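PDB 1Q8B: protein yjcS from Bacillus subtilis, which is of unknown function but belongs to the antibiotic biosynthesis monooxygenase family of dimeric alpha/beta-barrel proteins and may therefore have catalytic activity. Local coordinates for residues 49-54 / 65-70. Residues are numbered along the deposited sequence; the frame is centred on the assembly and turned at random.
Sequences ITFHAY and LWEIWE
Phe51 lies alongside Glu67 where the two antiparallel strands of a beta hairpin pair, ring and carboxylate planes 30° apart, with Phe51 CE1 3.3 Å from Glu67 OE2. Phe51 CG stands anti to the backbone N (chi1 -174°); CD1 and CE1 of the ring rest against the Glu67 chain, CZ meets Leu65 CD2, and Trp69 CZ2 lies at the ring edge. Trp69 NE1 donates in its ring plane to the anti lone pair of Glu67 OE1 (3.0 Å), which steadies the carboxylate beside the phenyl ring. Farther along this face, Leu65 CD2 presses on Ala53 CB at 3.5 Å, tighter than usual van der Waals contact.

On the other face His52, Trp66 and Tyr54 form an aromatic cluster: the Tyr54 edge meets the Trp66 face, planes at 70°, and Tyr54 CE2 lies over one indole face of Trp66, offset toward the rim, while His52 CD2 approaches Trp66 CE3. Paired backbone bonds join His52 and Trp66. At the far end a classic beta bulge sets both Ile49 and Thr50 against Ile68, whose O accepts from Ile49 N (2.9 Å) and Thr50 N (3.1 Å). Ile68 CG2 fits against Ile49 CB and CD1, and its CG1 abuts Thr50 OG1.

Helix 28-42 packs over Phe51, and at the outer edge of strand 48-55 its Glu39 hydrogen-bonds through OE1 to His52 ND1 and through OE2 to Ala53 N; Trp69 reaches helix 72-78, while strand 13-22 continues the sheet beyond 65-69.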
ATOM      1  N   ILE A  49       4.166   7.797  11.943  1.00 21.93           N
ATOM      2  CA  ILE A  49       4.607   8.488  13.150  1.00 21.57           C
ATOM      3  C   ILE A  49       5.761   7.653  13.712  1.00 21.67           C
ATOM      4  O   ILE A  49       6.815   8.188  14.034  1.00 22.45           O
ATOM      5  CB  ILE A  49       3.460   8.612  14.190  1.00 21.73           C
ATOM      6  CG1 ILE A  49       2.408   9.596  13.683  1.00 21.40           C
ATOM      7  CG2 ILE A  49       4.003   9.094  15.525  1.00 21.33           C
ATOM      8  CD1 ILE A  49       1.154   9.658  14.538  1.00 21.88           C
ATOM      9  N   THR A  50       5.565   6.342  13.828  1.00 21.18           N
ATOM     10  CA  THR A  50       6.630   5.461  14.298  1.00 21.55           C
ATOM     11  C   THR A  50       6.465   4.047  13.735  1.00 20.04           C
ATOM     12  O   THR A  50       5.355   3.593  13.462  1.00 20.30           O
ATOM     13  CB  THR A  50       6.698   5.359  15.862  1.00 23.22           C
ATOM     14  OG1 THR A  50       5.551   4.666  16.357  1.00 26.58           O
ATOM     15  CG2 THR A  50       6.755   6.727  16.497  1.00 24.29           C
ATOM     16  N   PHE A  51       7.587   3.370  13.542  1.00 18.54           N
ATOM     17  CA  PHE A  51       7.603   2.002  13.052  1.00 17.88           C
ATOM     18  C   PHE A  51       8.886   1.394  13.587  1.00 17.66           C
ATOM     19  O   PHE A  51       9.974   1.912  13.337  1.00 17.33           O
ATOM     20  CB  PHE A  51       7.623   1.950  11.522  1.00 17.60           C
ATOM     21  CG  PHE A  51       7.491   0.550  10.958  1.00 17.63           C
ATOM     22  CD1 PHE A  51       6.250   0.052  10.573  1.00 17.13           C
ATOM     23  CD2 PHE A  51       8.611  -0.272  10.825  1.00 17.38           C
ATOM     24  CE1 PHE A  51       6.123  -1.246  10.059  1.00 17.29           C
ATOM     25  CE2 PHE A  51       8.496  -1.571  10.315  1.00 17.11           C
ATOM     26  CZ  PHE A  51       7.251  -2.059   9.930  1.00 16.93           C
ATOM     27  N   HIS A  52       8.762   0.305  14.333  1.00 17.29           N
ATOM     28  CA  HIS A  52       9.933  -0.350  14.896  1.00 17.87           C
ATOM     29  C   HIS A  52       9.730  -1.856  14.890  1.00 17.57           C
ATOM     30  O   HIS A  52       8.668  -2.352  15.262  1.00 17.83           O
ATOM     31  CB  HIS A  52      10.173   0.151  16.327  1.00 18.56           C
ATOM     32  CG  HIS A  52      11.435  -0.363  16.953  1.00 19.06           C
ATOM     33  ND1 HIS A  52      12.676  -0.188  16.381  1.00 18.96           N
ATOM     34  CD2 HIS A  52      11.645  -1.034  18.112  1.00 19.37           C
ATOM     35  CE1 HIS A  52      13.597  -0.728  17.159  1.00 19.21           C
ATOM     36  NE2 HIS A  52      12.999  -1.248  18.216  1.00 18.95           N
ATOM     37  N   ALA A  53      10.752  -2.577  14.454  1.00 17.48           N
ATOM     38  CA  ALA A  53      10.692  -4.028  14.389  1.00 17.83           C
ATOM     39  C   ALA A  53      11.811  -4.630  15.235  1.00 18.23           C
ATOM     40  O   ALA A  53      12.922  -4.097  15.265  1.00 18.68           O
ATOM     41  CB  ALA A  53      10.830  -4.488  12.939  1.00 17.31           C
ATOM     42  N   TYR A  54      11.516  -5.728  15.930  1.00 17.32           N
ATOM     43  CA  TYR A  54      12.525  -6.386  16.742  1.00 17.25           C
ATOM     44  C   TYR A  54      12.147  -7.851  16.919  1.00 17.60           C
ATOM     45  O   TYR A  54      10.968  -8.209  16.922  1.00 16.91           O
ATOM     46  CB  TYR A  54      12.683  -5.673  18.092  1.00 16.35           C
ATOM     47  CG  TYR A  54      11.627  -5.995  19.113  1.00 15.56           C
ATOM     48  CD1 TYR A  54      11.731  -7.129  19.920  1.00 15.74           C
ATOM     49  CD2 TYR A  54      10.529  -5.158  19.284  1.00 15.85           C
ATOM     50  CE1 TYR A  54      10.761  -7.425  20.884  1.00 16.26           C
ATOM     51  CE2 TYR A  54       9.559  -5.437  20.236  1.00 16.31           C
ATOM     52  CZ  TYR A  54       9.676  -6.572  21.035  1.00 16.35           C
ATOM     53  OH  TYR A  54       8.705  -6.846  21.970  1.00 16.02           O
ATOM     54  N   LEU A  65       6.196  -5.997  15.880  1.00 18.11           N
ATOM     55  CA  LEU A  65       6.104  -4.680  15.251  1.00 16.89           C
ATOM     56  C   LEU A  65       5.307  -3.692  16.099  1.00 16.16           C
ATOM     57  O   LEU A  65       4.205  -3.991  16.556  1.00 15.82           O
ATOM     58  CB  LEU A  65       5.446  -4.776  13.864  1.00 17.28           C
ATOM     59  CG  LEU A  65       6.037  -5.682  12.770  1.00 17.16           C
ATOM     60  CD1 LEU A  65       5.148  -5.599  11.526  1.00 17.53           C
ATOM     61  CD2 LEU A  65       7.469  -5.259  12.429  1.00 16.12           C
ATOM     62  N   TRP A  66       5.891  -2.518  16.312  1.00 16.28           N
ATOM     63  CA  TRP A  66       5.257  -1.435  17.064  1.00 16.51           C
ATOM     64  C   TRP A  66       5.038  -0.359  16.016  1.00 16.81           C
ATOM     65  O   TRP A  66       6.008   0.125  15.432  1.00 16.76           O
ATOM     66  CB  TRP A  66       6.190  -0.880  18.149  1.00 16.29           C
ATOM     67  CG  TRP A  66       6.435  -1.801  19.313  1.00 16.57           C
ATOM     68  CD1 TRP A  66       5.715  -2.911  19.651  1.00 16.27           C
ATOM     69  CD2 TRP A  66       7.434  -1.645  20.333  1.00 15.92           C
ATOM     70  NE1 TRP A  66       6.199  -3.452  20.817  1.00 16.07           N
ATOM     71  CE2 TRP A  66       7.256  -2.698  21.258  1.00 16.23           C
ATOM     72  CE3 TRP A  66       8.462  -0.720  20.555  1.00 15.48           C
ATOM     73  CZ2 TRP A  66       8.071  -2.854  22.392  1.00 15.48           C
ATOM     74  CZ3 TRP A  66       9.273  -0.873  21.687  1.00 15.47           C
ATOM     75  CH2 TRP A  66       9.069  -1.933  22.588  1.00 15.01           C
ATOM     76  N   GLU A  67       3.786   0.024  15.778  1.00 16.52           N
ATOM     77  CA  GLU A  67       3.504   1.025  14.754  1.00 16.49           C
ATOM     78  C   GLU A  67       2.501   2.091  15.172  1.00 16.43           C
ATOM     79  O   GLU A  67       1.532   1.801  15.871  1.00 16.89           O
ATOM     80  CB  GLU A  67       2.959   0.343  13.493  1.00 16.73           C
ATOM     81  CG  GLU A  67       3.813  -0.791  12.935  1.00 16.71           C
ATOM     82  CD  GLU A  67       3.096  -1.579  11.842  1.00 17.33           C
ATOM     83  OE1 GLU A  67       2.112  -1.066  11.266  1.00 16.48           O
ATOM     84  OE2 GLU A  67       3.523  -2.712  11.546  1.00 17.61           O
ATOM     85  N   ILE A  68       2.749   3.324  14.738  1.00 16.64           N
ATOM     86  CA  ILE A  68       1.837   4.441  14.984  1.00 17.08           C
ATOM     87  C   ILE A  68       1.703   5.174  13.640  1.00 17.13           C
ATOM     88  O   ILE A  68       2.702   5.542  13.024  1.00 16.65           O
ATOM     89  CB  ILE A  68       2.365   5.442  16.040  1.00 17.29           C
ATOM     90  CG1 ILE A  68       2.607   4.743  17.378  1.00 17.45           C
ATOM     91  CG2 ILE A  68       1.333   6.544  16.261  1.00 17.85           C
ATOM     92  CD1 ILE A  68       3.081   5.693  18.464  1.00 17.18           C
ATOM     93  N   TRP A  69       0.473   5.368  13.180  1.00 18.05           N
ATOM     94  CA  TRP A  69       0.245   6.043  11.905  1.00 19.06           C
ATOM     95  C   TRP A  69      -0.672   7.249  12.068  1.00 20.30           C
ATOM     96  O   TRP A  69      -1.429   7.334  13.037  1.00 20.38           O
ATOM     97  CB  TRP A  69      -0.391   5.085  10.894  1.00 18.33           C
ATOM     98  CG  TRP A  69       0.333   3.791  10.725  1.00 18.10           C
ATOM     99  CD1 TRP A  69       0.152   2.647  11.451  1.00 17.84           C
ATOM    100  CD2 TRP A  69       1.350   3.497   9.758  1.00 17.43           C
ATOM    101  NE1 TRP A  69       0.989   1.659  10.993  1.00 17.80           N
ATOM    102  CE2 TRP A  69       1.736   2.152   9.955  1.00 17.24           C
ATOM    103  CE3 TRP A  69       1.971   4.240   8.741  1.00 17.05           C
ATOM    104  CZ2 TRP A  69       2.716   1.531   9.173  1.00 16.99           C
ATOM    105  CZ3 TRP A  69       2.946   3.620   7.966  1.00 17.09           C
ATOM    106  CH2 TRP A  69       3.308   2.278   8.187  1.00 16.97           C
ATOM    107  N   GLU A  70      -0.604   8.172  11.111  1.00 21.45           N
ATOM    108  CA  GLU A  70      -1.444   9.364  11.127  1.00 23.37           C
ATOM    109  C   GLU A  70      -2.905   8.951  11.024  1.00 23.65           C
ATOM    110  O   GLU A  70      -3.786   9.623  11.553  1.00 24.17           O
ATOM    111  CB  GLU A  70      -1.101  10.267   9.948  1.00 24.43           C
ATOM    112  CG  GLU A  70       0.261  10.915  10.037  1.00 27.66           C
ATOM    113  CD  GLU A  70       0.300  12.048  11.045  1.00 29.36           C
ATOM    114  OE1 GLU A  70      -0.763  12.380  11.623  1.00 30.32           O
ATOM    115  OE2 GLU A  70       1.397  12.612  11.251  1.00 31.24           O
TER